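Local atomic coordinates of putative sulfatase yidJ (Bacteroides fragilis, PDB entry 2QZU), a protein that probably acts as an arylsulfatase, hydrolysing sulfate esters with the help of a bound metal ion, as other members of the sulfatase family do. Residues A[313-321]-A[326-334]; A[413-424]-A[435-446]. All coordinates share one frame; numbering follows the deposited sequence.

Contact 1 of 2, residues A[313-321]-A[326-334]; sequences DHGICMGAH and KDIFYEESM
Lys326 runs across one face of the His314 ring toward its CE1 corner. Lys326 CB lies 3.8 Å from Gly315 O. Lys326 CG takes the place between the backbone N and the carbonyl carbon (chi1 66°), which sets it over the ring, 3.8 Å from the centroid of His314 and offset toward the rim. Lys326 CD continues past the CE1 corner. The chain bends again, so Lys326 CE returns to 3.4 Å from His314 CE1 and also meets Ile316 CD1 at 3.8 Å. Lys326 NZ stays beside CE1 and NE2 of His314 and hydrogen-bonds to Gln37 OE1. The other face of the ring carries Asp313 OD1. The rotation of His314 is fixed by a nearly straight bond, His314 ND1 to Gly315 O, 2.8 Å and 170° at the hydrogen. The acceptor lies in the ring plane, and the donor sits on a carbonyl lone pair.

Asp313 and His314 follow strand 306-311 of the large mixed sheet. In the alkaline phosphatase clan, such a strand end commonly contributes to the metal site. The closeness of Asp313 OD2 to Asp36 OD2 is consistent with that here.

Next along the chain, two backbone bonds tie the loop to helix 331-334. Gly315 N gives to Ser333 O at 2.9 Å, and Ile316 N to Glu332 O at 2.9 Å. Gly315 CA adds a CA-H...O contact with Glu332 O. Cys317 SG packs on Ile328 CG2 and on Glu332 CG. Ser333 OG turns back to Ile328 O within its own segment.

At the far end the His321 ring lies flat on Tyr330, with centroids 3.6 Å apart and planes at 1°. Phe329 covers the opposite face of the Tyr330 ring.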
loop_
_atom_site.group_PDB
_atom_site.type_symbol
_atom_site.label_atom_id
_atom_site.label_comp_id
_atom_site.label_asym_id
_atom_site.label_seq_id
_atom_site.Cartn_x
_atom_site.Cartn_y
_atom_site.Cartn_z
ATOM N N ASP A 313 21.668 -3.544 6.476
ATOM C CA ASP A 313 21.419 -4.695 7.331
ATOM C C ASP A 313 21.148 -5.973 6.543
ATOM O O ASP A 313 21.345 -7.072 7.058
ATOM C CB ASP A 313 20.270 -4.399 8.312
ATOM C CG ASP A 313 18.984 -3.948 7.624
ATOM O OD1 ASP A 313 19.011 -3.558 6.440
ATOM O OD2 ASP A 313 17.928 -3.969 8.292
ATOM N N HIS A 314 20.703 -5.824 5.299
ATOM C CA HIS A 314 20.420 -6.968 4.431
ATOM C C HIS A 314 19.936 -6.541 3.052
ATOM O O HIS A 314 19.607 -5.373 2.830
ATOM C CB HIS A 314 19.368 -7.889 5.066
ATOM C CG HIS A 314 18.056 -7.223 5.334
ATOM N ND1 HIS A 314 17.162 -6.894 4.336
ATOM C CD2 HIS A 314 17.486 -6.816 6.495
ATOM C CE1 HIS A 314 16.101 -6.312 4.870
ATOM N NE2 HIS A 314 16.275 -6.253 6.180
ATOM N N GLY A 315 19.918 -7.501 2.129
ATOM C CA GLY A 315 19.455 -7.243 0.779
ATOM C C GLY A 315 17.982 -7.598 0.647
ATOM O O GLY A 315 17.217 -7.448 1.601
ATOM N N ILE A 316 17.586 -8.082 -0.528
ATOM C CA ILE A 316 16.190 -8.440 -0.771
ATOM C C ILE A 316 16.089 -9.334 -2.014
ATOM O O ILE A 316 16.835 -9.150 -2.980
ATOM C CB ILE A 316 15.330 -7.149 -0.976
ATOM C CG1 ILE A 316 13.844 -7.496 -1.002
ATOM C CG2 ILE A 316 15.732 -6.438 -2.265
ATOM C CD1 ILE A 316 13.305 -7.905 0.337
ATOM N N CYS A 317 15.191 -10.316 -1.986
ATOM C CA CYS A 317 15.020 -11.201 -3.142
ATOM C C CYS A 317 14.112 -10.545 -4.181
ATOM O O CYS A 317 14.389 -10.591 -5.382
ATOM C CB CYS A 317 14.446 -12.551 -2.706
ATOM S SG CYS A 317 15.623 -13.561 -1.762
HETATM N N MSE A 318 13.030 -9.932 -3.708
HETATM C CA MSE A 318 12.084 -9.229 -4.574
HETATM C C MSE A 318 11.586 -10.092 -5.740
HETATM O O MSE A 318 11.443 -9.615 -6.871
HETATM C CB MSE A 318 12.742 -7.946 -5.110
HETATM C CG MSE A 318 11.764 -6.870 -5.578
HETATM SE SE MSE A 318 12.658 -5.237 -6.189
HETATM C CE MSE A 318 12.837 -5.685 -8.047
ATOM N N GLY A 319 11.320 -11.363 -5.461
ATOM C CA GLY A 319 10.840 -12.255 -6.505
ATOM C C GLY A 319 11.863 -13.293 -6.928
ATOM O O GLY A 319 11.502 -14.382 -7.371
ATOM N N ALA A 320 13.144 -12.959 -6.804
ATOM C CA ALA A 320 14.195 -13.894 -7.173
ATOM C C ALA A 320 14.080 -15.127 -6.284
ATOM O O ALA A 320 13.805 -15.015 -5.084
ATOM C CB ALA A 320 15.564 -13.245 -7.006
ATOM N N HIS A 321 14.289 -16.297 -6.884
ATOM C CA HIS A 321 14.196 -17.573 -6.179
ATOM C C HIS A 321 12.805 -17.794 -5.582
ATOM O O HIS A 321 12.642 -18.535 -4.614
ATOM C CB HIS A 321 15.275 -17.659 -5.091
ATOM C CG HIS A 321 16.661 -17.831 -5.634
ATOM N ND1 HIS A 321 17.061 -18.969 -6.298
ATOM C CD2 HIS A 321 17.724 -16.990 -5.653
ATOM C CE1 HIS A 321 18.310 -18.825 -6.707
ATOM N NE2 HIS A 321 18.734 -17.632 -6.328
ATOM N N LYS A 326 13.445 -11.155 2.354
ATOM C CA LYS A 326 14.795 -11.646 2.602
ATOM C C LYS A 326 14.663 -12.767 3.675
ATOM O O LYS A 326 13.719 -13.568 3.658
ATOM C CB LYS A 326 15.775 -10.597 3.074
ATOM C CG LYS A 326 15.480 -10.029 4.436
ATOM C CD LYS A 326 14.004 -9.787 4.644
ATOM C CE LYS A 326 13.571 -8.461 4.067
ATOM N NZ LYS A 326 12.873 -7.626 5.091
ATOM N N ASP A 327 15.609 -12.804 4.609
ATOM C CA ASP A 327 15.636 -13.807 5.666
ATOM C C ASP A 327 15.958 -15.185 5.056
ATOM O O ASP A 327 15.338 -16.189 5.407
ATOM C CB ASP A 327 14.288 -13.879 6.398
ATOM C CG ASP A 327 14.419 -14.547 7.773
ATOM O OD1 ASP A 327 15.515 -15.019 8.086
ATOM O OD2 ASP A 327 13.439 -14.594 8.543
ATOM N N ILE A 328 16.938 -15.215 4.156
ATOM C CA ILE A 328 17.330 -16.453 3.493
ATOM C C ILE A 328 18.788 -16.396 3.039
ATOM O O ILE A 328 19.361 -15.316 2.890
ATOM C CB ILE A 328 16.398 -16.731 2.290
ATOM C CG1 ILE A 328 16.643 -18.137 1.749
ATOM C CG2 ILE A 328 16.616 -15.687 1.206
ATOM C CD1 ILE A 328 16.182 -19.239 2.679
ATOM N N PHE A 329 19.377 -17.560 2.806
ATOM C CA PHE A 329 20.782 -17.658 2.435
ATOM C C PHE A 329 21.206 -17.239 1.031
ATOM O O PHE A 329 22.403 -17.136 0.760
ATOM C CB PHE A 329 21.271 -19.080 2.703
ATOM C CG PHE A 329 20.327 -20.135 2.220
ATOM C CD1 PHE A 329 19.568 -20.871 3.125
ATOM C CD2 PHE A 329 20.154 -20.357 0.857
ATOM C CE1 PHE A 329 18.649 -21.819 2.677
ATOM C CE2 PHE A 329 19.238 -21.300 0.398
ATOM C CZ PHE A 329 18.484 -22.031 1.310
ATOM N N TYR A 330 20.252 -17.001 0.140
ATOM C CA TYR A 330 20.590 -16.595 -1.222
ATOM C C TYR A 330 21.399 -15.297 -1.261
ATOM O O TYR A 330 21.201 -14.400 -0.436
ATOM C CB TYR A 330 19.315 -16.443 -2.059
ATOM C CG TYR A 330 18.637 -17.761 -2.368
ATOM C CD1 TYR A 330 19.309 -18.758 -3.083
ATOM C CD2 TYR A 330 17.330 -18.011 -1.957
ATOM C CE1 TYR A 330 18.693 -19.975 -3.380
ATOM C CE2 TYR A 330 16.700 -19.224 -2.251
ATOM C CZ TYR A 330 17.392 -20.201 -2.963
ATOM O OH TYR A 330 16.784 -21.405 -3.249
ATOM N N GLU A 331 22.310 -15.210 -2.229
ATOM C CA GLU A 331 23.163 -14.037 -2.393
ATOM C C GLU A 331 22.432 -12.688 -2.415
ATOM O O GLU A 331 22.892 -11.735 -1.795
ATOM C CB GLU A 331 23.990 -14.160 -3.675
ATOM C CG GLU A 331 25.113 -15.179 -3.620
ATOM C CD GLU A 331 26.158 -14.827 -2.587
ATOM O OE1 GLU A 331 26.113 -15.397 -1.479
ATOM O OE2 GLU A 331 27.019 -13.971 -2.886
ATOM N N GLU A 332 21.311 -12.600 -3.131
ATOM C CA GLU A 332 20.588 -11.328 -3.217
ATOM C C GLU A 332 20.078 -10.863 -1.853
ATOM O O GLU A 332 19.784 -9.684 -1.655
ATOM C CB GLU A 332 19.415 -11.423 -4.202
ATOM C CG GLU A 332 18.308 -12.367 -3.767
ATOM C CD GLU A 332 18.504 -13.785 -4.268
ATOM O OE1 GLU A 332 19.651 -14.165 -4.584
ATOM O OE2 GLU A 332 17.504 -14.529 -4.337
ATOM N N SER A 333 19.983 -11.805 -0.922
ATOM C CA SER A 333 19.530 -11.532 0.436
ATOM C C SER A 333 20.703 -11.217 1.375
ATOM O O SER A 333 20.650 -10.262 2.159
ATOM C CB SER A 333 18.747 -12.746 0.959
ATOM O OG SER A 333 18.465 -12.633 2.342
HETATM N N MSE A 334 21.763 -12.015 1.288
HETATM C CA MSE A 334 22.938 -11.838 2.140
HETATM C C MSE A 334 23.888 -10.698 1.750
HETATM O O MSE A 334 24.441 -10.032 2.623
HETATM C CB MSE A 334 23.753 -13.140 2.204
HETATM C CG MSE A 334 23.048 -14.321 2.872
HETATM SE SE MSE A 334 24.262 -15.845 3.106
HETATM C CE MSE A 334 25.311 -15.128 4.565
#

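Contact 2 of 2, residues A[413-424]-A[435-446]; sequences YRGLRTDRYTYA and VILFDRTNDPHE
Arg440 reaches back across Thr418, Thr422 and Arg417. Its chain is bent at chi3 (-53°), which brings the guanidinium edge to Thr418 O. Arg440 NH2 gives a bond of 2.8 Å to Thr418 O, within the guanidinium plane and the carbonyl plane. Arg440 NH1 adds a weak bond of 2.9 Å to Thr422 OG1. One face of this guanidinium lies on that of Arg417, with centres 3.7 Å apart and planes at 25°. The two side chains cross at about a right angle. Arg417 is extended, and its NH2 pairs with Glu331, whose carboxylate probably eases the closeness of the two cations. Arg420 O sits on the other side of the Arg440 guanidinium.

Arg420 is also fully extended, with CG anti to the backbone N (chi1 176°). It grips Asp439 side-on. Arg420 NE reaches Asp439 OD1 at 3.2 Å from above the carboxylate plane, and Arg420 NH2 reaches Asp439 OD2 at 2.8 Å on the syn side. Asp439 OD1 also accepts from Thr441 N, an Asx turn, and from Asn442 N, which extends it to an Asx motif. These bonds hold the carboxylate in place. Tyr421 OH lies over the Arg420 guanidinium.

On the Tyr421 and Tyr423 face, Leu437 CD1 fits between the two tyrosines, 4.0 Å from Tyr421 CD1. Val435 CG1 lies 3.6 Å from Tyr423 CE1. Helix 455-471 covers this face.

Paired backbone bonds join Thr422 with Phe438 and Ala424 with Ile436. This is the antiparallel hairpin of strands 421-428 and 431-439, at the edge of the four-stranded C-terminal sheet typical of sulfatases.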
loop_
_atom_site.group_PDB
_atom_site.type_symbol
_atom_site.label_atom_id
_atom_site.label_comp_id
_atom_site.label_asym_id
_atom_site.label_seq_id
_atom_site.Cartn_x
_atom_site.Cartn_y
_atom_site.Cartn_z
ATOM N N TYR A 413 17.872 -22.658 10.635
ATOM C CA TYR A 413 19.001 -22.905 9.748
ATOM C C TYR A 413 20.309 -22.435 10.353
ATOM O O TYR A 413 20.343 -21.468 11.110
ATOM C CB TYR A 413 18.858 -22.111 8.447
ATOM C CG TYR A 413 17.854 -22.598 7.439
ATOM C CD1 TYR A 413 18.156 -23.656 6.578
ATOM C CD2 TYR A 413 16.626 -21.957 7.294
ATOM C CE1 TYR A 413 17.255 -24.054 5.589
ATOM C CE2 TYR A 413 15.720 -22.348 6.316
ATOM C CZ TYR A 413 16.041 -23.396 5.465
ATOM O OH TYR A 413 15.141 -23.783 4.495
ATOM N N ARG A 414 21.386 -23.118 9.987
ATOM C CA ARG A 414 22.734 -22.705 10.365
ATOM C C ARG A 414 23.541 -23.019 9.116
ATOM O O ARG A 414 23.327 -24.049 8.473
ATOM C CB ARG A 414 23.280 -23.480 11.567
ATOM C CG ARG A 414 22.580 -23.157 12.871
ATOM C CD ARG A 414 22.753 -21.698 13.305
ATOM N NE ARG A 414 22.231 -21.516 14.657
ATOM C CZ ARG A 414 20.939 -21.533 14.973
ATOM N NH1 ARG A 414 20.021 -21.708 14.031
ATOM N NH2 ARG A 414 20.566 -21.422 16.242
ATOM N N GLY A 415 24.445 -22.125 8.745
ATOM C CA GLY A 415 25.226 -22.381 7.552
ATOM C C GLY A 415 26.545 -21.651 7.519
ATOM O O GLY A 415 26.924 -20.969 8.470
ATOM N N LEU A 416 27.245 -21.808 6.403
ATOM C CA LEU A 416 28.534 -21.173 6.194
ATOM C C LEU A 416 28.624 -20.675 4.756
ATOM O O LEU A 416 28.061 -21.283 3.846
ATOM C CB LEU A 416 29.663 -22.176 6.445
ATOM C CG LEU A 416 29.834 -22.784 7.836
ATOM C CD1 LEU A 416 30.868 -23.905 7.764
ATOM C CD2 LEU A 416 30.262 -21.714 8.826
ATOM N N ARG A 417 29.321 -19.563 4.560
ATOM C CA ARG A 417 29.514 -19.007 3.228
ATOM C C ARG A 417 31.012 -18.851 3.019
ATOM O O ARG A 417 31.659 -18.064 3.713
ATOM C CB ARG A 417 28.828 -17.636 3.089
ATOM C CG ARG A 417 28.962 -17.004 1.686
ATOM C CD ARG A 417 28.253 -15.648 1.611
ATOM N NE ARG A 417 28.311 -15.037 0.280
ATOM C CZ ARG A 417 29.406 -14.512 -0.266
ATOM N NH1 ARG A 417 30.552 -14.514 0.396
ATOM N NH2 ARG A 417 29.350 -13.971 -1.478
ATOM N N THR A 418 31.577 -19.626 2.098
ATOM C CA THR A 418 33.000 -19.512 1.807
ATOM C C THR A 418 33.089 -18.678 0.534
ATOM O O THR A 418 32.059 -18.327 -0.048
ATOM C CB THR A 418 33.663 -20.881 1.547
ATOM O OG1 THR A 418 33.361 -21.315 0.216
ATOM C CG2 THR A 418 33.162 -21.917 2.544
ATOM N N ASP A 419 34.304 -18.368 0.094
ATOM C CA ASP A 419 34.465 -17.572 -1.114
ATOM C C ASP A 419 33.924 -18.271 -2.357
ATOM O O ASP A 419 33.844 -17.663 -3.422
ATOM C CB ASP A 419 35.938 -17.198 -1.334
ATOM C CG ASP A 419 36.860 -18.400 -1.304
ATOM O OD1 ASP A 419 36.441 -19.496 -1.734
ATOM O OD2 ASP A 419 38.015 -18.241 -0.858
ATOM N N ARG A 420 33.544 -19.538 -2.222
ATOM C CA ARG A 420 33.016 -20.290 -3.359
ATOM C C ARG A 420 31.685 -20.989 -3.098
ATOM O O ARG A 420 30.818 -21.026 -3.976
ATOM C CB ARG A 420 34.032 -21.341 -3.817
ATOM C CG ARG A 420 33.515 -22.228 -4.945
ATOM C CD ARG A 420 34.525 -23.287 -5.356
ATOM N NE ARG A 420 34.025 -24.091 -6.468
ATOM C CZ ARG A 420 34.663 -25.136 -6.987
ATOM N NH1 ARG A 420 35.836 -25.516 -6.497
ATOM N NH2 ARG A 420 34.126 -25.803 -7.998
ATOM N N TYR A 421 31.525 -21.536 -1.896
ATOM C CA TYR A 421 30.316 -22.273 -1.537
ATOM C C TYR A 421 29.419 -21.639 -0.478
ATOM O O TYR A 421 29.877 -20.897 0.386
ATOM C CB TYR A 421 30.697 -23.662 -1.005
ATOM C CG TYR A 421 31.448 -24.553 -1.969
ATOM C CD1 TYR A 421 30.776 -25.244 -2.976
ATOM C CD2 TYR A 421 32.831 -24.710 -1.867
ATOM C CE1 TYR A 421 31.464 -26.076 -3.860
ATOM C CE2 TYR A 421 33.528 -25.538 -2.746
ATOM C CZ TYR A 421 32.837 -26.215 -3.738
ATOM O OH TYR A 421 33.521 -27.032 -4.611
ATOM N N THR A 422 28.128 -21.947 -0.560
ATOM C CA THR A 422 27.171 -21.515 0.449
ATOM C C THR A 422 26.569 -22.839 0.910
ATOM O O THR A 422 25.960 -23.562 0.119
ATOM C CB THR A 422 26.067 -20.603 -0.117
ATOM O OG1 THR A 422 26.644 -19.358 -0.526
ATOM C CG2 THR A 422 25.008 -20.324 0.952
ATOM N N TYR A 423 26.779 -23.164 2.182
ATOM C CA TYR A 423 26.289 -24.410 2.766
ATOM C C TYR A 423 25.342 -24.104 3.912
ATOM O O TYR A 423 25.585 -23.191 4.698
ATOM C CB TYR A 423 27.474 -25.229 3.293
ATOM C CG TYR A 423 27.096 -26.506 4.014
ATOM C CD1 TYR A 423 26.680 -27.633 3.307
ATOM C CD2 TYR A 423 27.160 -26.586 5.406
ATOM C CE1 TYR A 423 26.336 -28.809 3.968
ATOM C CE2 TYR A 423 26.819 -27.760 6.077
ATOM C CZ TYR A 423 26.408 -28.866 5.349
ATOM O OH TYR A 423 26.066 -30.025 6.001
ATOM N N ALA A 424 24.254 -24.858 4.001
ATOM C CA ALA A 424 23.304 -24.652 5.082
ATOM C C ALA A 424 22.578 -25.939 5.427
ATOM O O ALA A 424 22.340 -26.784 4.563
ATOM C CB ALA A 424 22.300 -23.582 4.698
ATOM N N VAL A 435 19.650 -30.416 3.761
ATOM C CA VAL A 435 21.034 -30.024 3.538
ATOM C C VAL A 435 21.088 -29.308 2.195
ATOM O O VAL A 435 20.598 -29.816 1.185
ATOM C CB VAL A 435 21.983 -31.250 3.505
ATOM C CG1 VAL A 435 23.415 -30.790 3.294
ATOM C CG2 VAL A 435 21.871 -32.029 4.808
ATOM N N ILE A 436 21.677 -28.120 2.190
ATOM C CA ILE A 436 21.767 -27.321 0.979
ATOM C C ILE A 436 23.207 -26.914 0.695
ATOM O O ILE A 436 23.934 -26.500 1.595
ATOM C CB ILE A 436 20.891 -26.058 1.118
ATOM C CG1 ILE A 436 19.442 -26.476 1.393
ATOM C CG2 ILE A 436 20.977 -25.208 -0.143
ATOM C CD1 ILE A 436 18.567 -25.365 1.933
ATOM N N LEU A 437 23.618 -27.040 -0.563
ATOM C CA LEU A 437 24.968 -26.673 -0.957
ATOM C C LEU A 437 24.965 -26.091 -2.362
ATOM O O LEU A 437 24.456 -26.706 -3.296
ATOM C CB LEU A 437 25.899 -27.889 -0.904
ATOM C CG LEU A 437 27.345 -27.659 -1.361
ATOM C CD1 LEU A 437 27.999 -26.592 -0.495
ATOM C CD2 LEU A 437 28.124 -28.967 -1.279
ATOM N N PHE A 438 25.521 -24.893 -2.499
ATOM C CA PHE A 438 25.606 -24.232 -3.796
ATOM C C PHE A 438 27.059 -23.912 -4.119
ATOM O O PHE A 438 27.804 -23.433 -3.259
ATOM C CB PHE A 438 24.827 -22.911 -3.807
ATOM C CG PHE A 438 23.345 -23.067 -3.654
ATOM C CD1 PHE A 438 22.694 -22.545 -2.537
ATOM C CD2 PHE A 438 22.591 -23.700 -4.636
ATOM C CE1 PHE A 438 21.306 -22.653 -2.404
ATOM C CE2 PHE A 438 21.210 -23.816 -4.514
ATOM C CZ PHE A 438 20.565 -23.291 -3.397
ATOM N N ASP A 439 27.453 -24.185 -5.358
ATOM C CA ASP A 439 28.798 -23.885 -5.837
ATOM C C ASP A 439 28.587 -22.588 -6.611
ATOM O O ASP A 439 28.128 -22.613 -7.751
ATOM C CB ASP A 439 29.284 -24.981 -6.790
ATOM C CG ASP A 439 30.669 -24.700 -7.350
ATOM O OD1 ASP A 439 31.044 -23.512 -7.463
ATOM O OD2 ASP A 439 31.378 -25.666 -7.693
ATOM N N ARG A 440 28.912 -21.457 -5.995
ATOM C CA ARG A 440 28.697 -20.164 -6.637
ATOM C C ARG A 440 29.588 -19.859 -7.841
ATOM O O ARG A 440 29.312 -18.930 -8.599
ATOM C CB ARG A 440 28.809 -19.043 -5.602
ATOM C CG ARG A 440 27.839 -19.194 -4.435
ATOM C CD ARG A 440 27.606 -17.856 -3.737
ATOM N NE ARG A 440 28.858 -17.220 -3.341
ATOM C CZ ARG A 440 29.621 -17.618 -2.324
ATOM N NH1 ARG A 440 29.264 -18.658 -1.579
ATOM N NH2 ARG A 440 30.752 -16.981 -2.065
ATOM N N THR A 441 30.649 -20.637 -8.021
ATOM C CA THR A 441 31.542 -20.435 -9.156
ATOM C C THR A 441 30.872 -20.941 -10.433
ATOM O O THR A 441 30.776 -20.215 -11.423
ATOM C CB THR A 441 32.876 -21.183 -8.959
ATOM O OG1 THR A 441 33.559 -20.646 -7.819
ATOM C CG2 THR A 441 33.763 -21.034 -10.195
ATOM N N ASN A 442 30.403 -22.185 -10.401
ATOM C CA ASN A 442 29.741 -22.793 -11.557
ATOM C C ASN A 442 28.245 -22.492 -11.592
ATOM O O ASN A 442 27.603 -22.607 -12.636
ATOM C CB ASN A 442 29.931 -24.316 -11.538
ATOM C CG ASN A 442 31.313 -24.743 -11.997
ATOM O OD1 ASN A 442 31.703 -24.501 -13.140
ATOM N ND2 ASN A 442 32.059 -25.389 -11.108
ATOM N N ASP A 443 27.702 -22.105 -10.445
ATOM C CA ASP A 443 26.277 -21.820 -10.307
ATOM C C ASP A 443 26.121 -20.535 -9.491
ATOM O O ASP A 443 25.646 -20.560 -8.357
ATOM C CB ASP A 443 25.628 -23.024 -9.604
ATOM C CG ASP A 443 24.153 -22.826 -9.300
ATOM O OD1 ASP A 443 23.428 -22.244 -10.130
ATOM O OD2 ASP A 443 23.716 -23.290 -8.222
ATOM N N PRO A 444 26.521 -19.388 -10.069
ATOM C CA PRO A 444 26.430 -18.095 -9.379
ATOM C C PRO A 444 25.036 -17.665 -8.930
ATOM O O PRO A 444 24.895 -16.948 -7.938
ATOM C CB PRO A 444 27.051 -17.125 -10.386
ATOM C CG PRO A 444 26.708 -17.753 -11.709
ATOM C CD PRO A 444 26.996 -19.210 -11.453
ATOM N N HIS A 445 24.005 -18.097 -9.648
ATOM C CA HIS A 445 22.644 -17.719 -9.290
ATOM C C HIS A 445 21.975 -18.751 -8.391
ATOM O O HIS A 445 20.761 -18.727 -8.188
ATOM C CB HIS A 445 21.830 -17.483 -10.560
ATOM C CG HIS A 445 22.426 -16.443 -11.456
ATOM N ND1 HIS A 445 22.563 -15.125 -11.074
ATOM C CD2 HIS A 445 22.986 -16.539 -12.685
ATOM C CE1 HIS A 445 23.185 -14.455 -12.029
ATOM N NE2 HIS A 445 23.453 -15.288 -13.015
ATOM N N GLU A 446 22.794 -19.655 -7.860
ATOM C CA GLU A 446 22.349 -20.695 -6.937
ATOM C C GLU A 446 21.041 -21.382 -7.312
ATOM O O GLU A 446 20.032 -21.261 -6.612
ATOM C CB GLU A 446 22.260 -20.090 -5.537
ATOM C CG GLU A 446 23.581 -19.466 -5.100
ATOM C CD GLU A 446 23.488 -18.721 -3.782
ATOM O OE1 GLU A 446 24.341 -18.966 -2.903
ATOM O OE2 GLU A 446 22.574 -17.885 -3.629
HETATM O O HOH W 1 32.980 -14.957 -3.529
HETATM O O HOH W 2 24.698 -17.484 -0.808
#

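The two contacts follow each other along the chain, with centres about 14 Å apart. Glu331, in the helix of contact 1, joins them. Glu331 OE2 forms a salt bridge of 2.7 Å with Arg417 NH2 of contact 2. Glu331 N probably bonds to Glu446 OE2, at 3.0 Å. Phe329 of contact 1 packs on Ile436 and Phe438, so the C-terminal sheet leans on the 326-334 segment. Contact 1 is the one nearer the probable active site. There Asp313 approaches Asp36 and, weakly, Arg80, in the region of Ser76, the predicted formylglycine position, unmodified here. The centre of contact 2 is about 21 Å from the centre of the chain, against about 13 Å for contact 1.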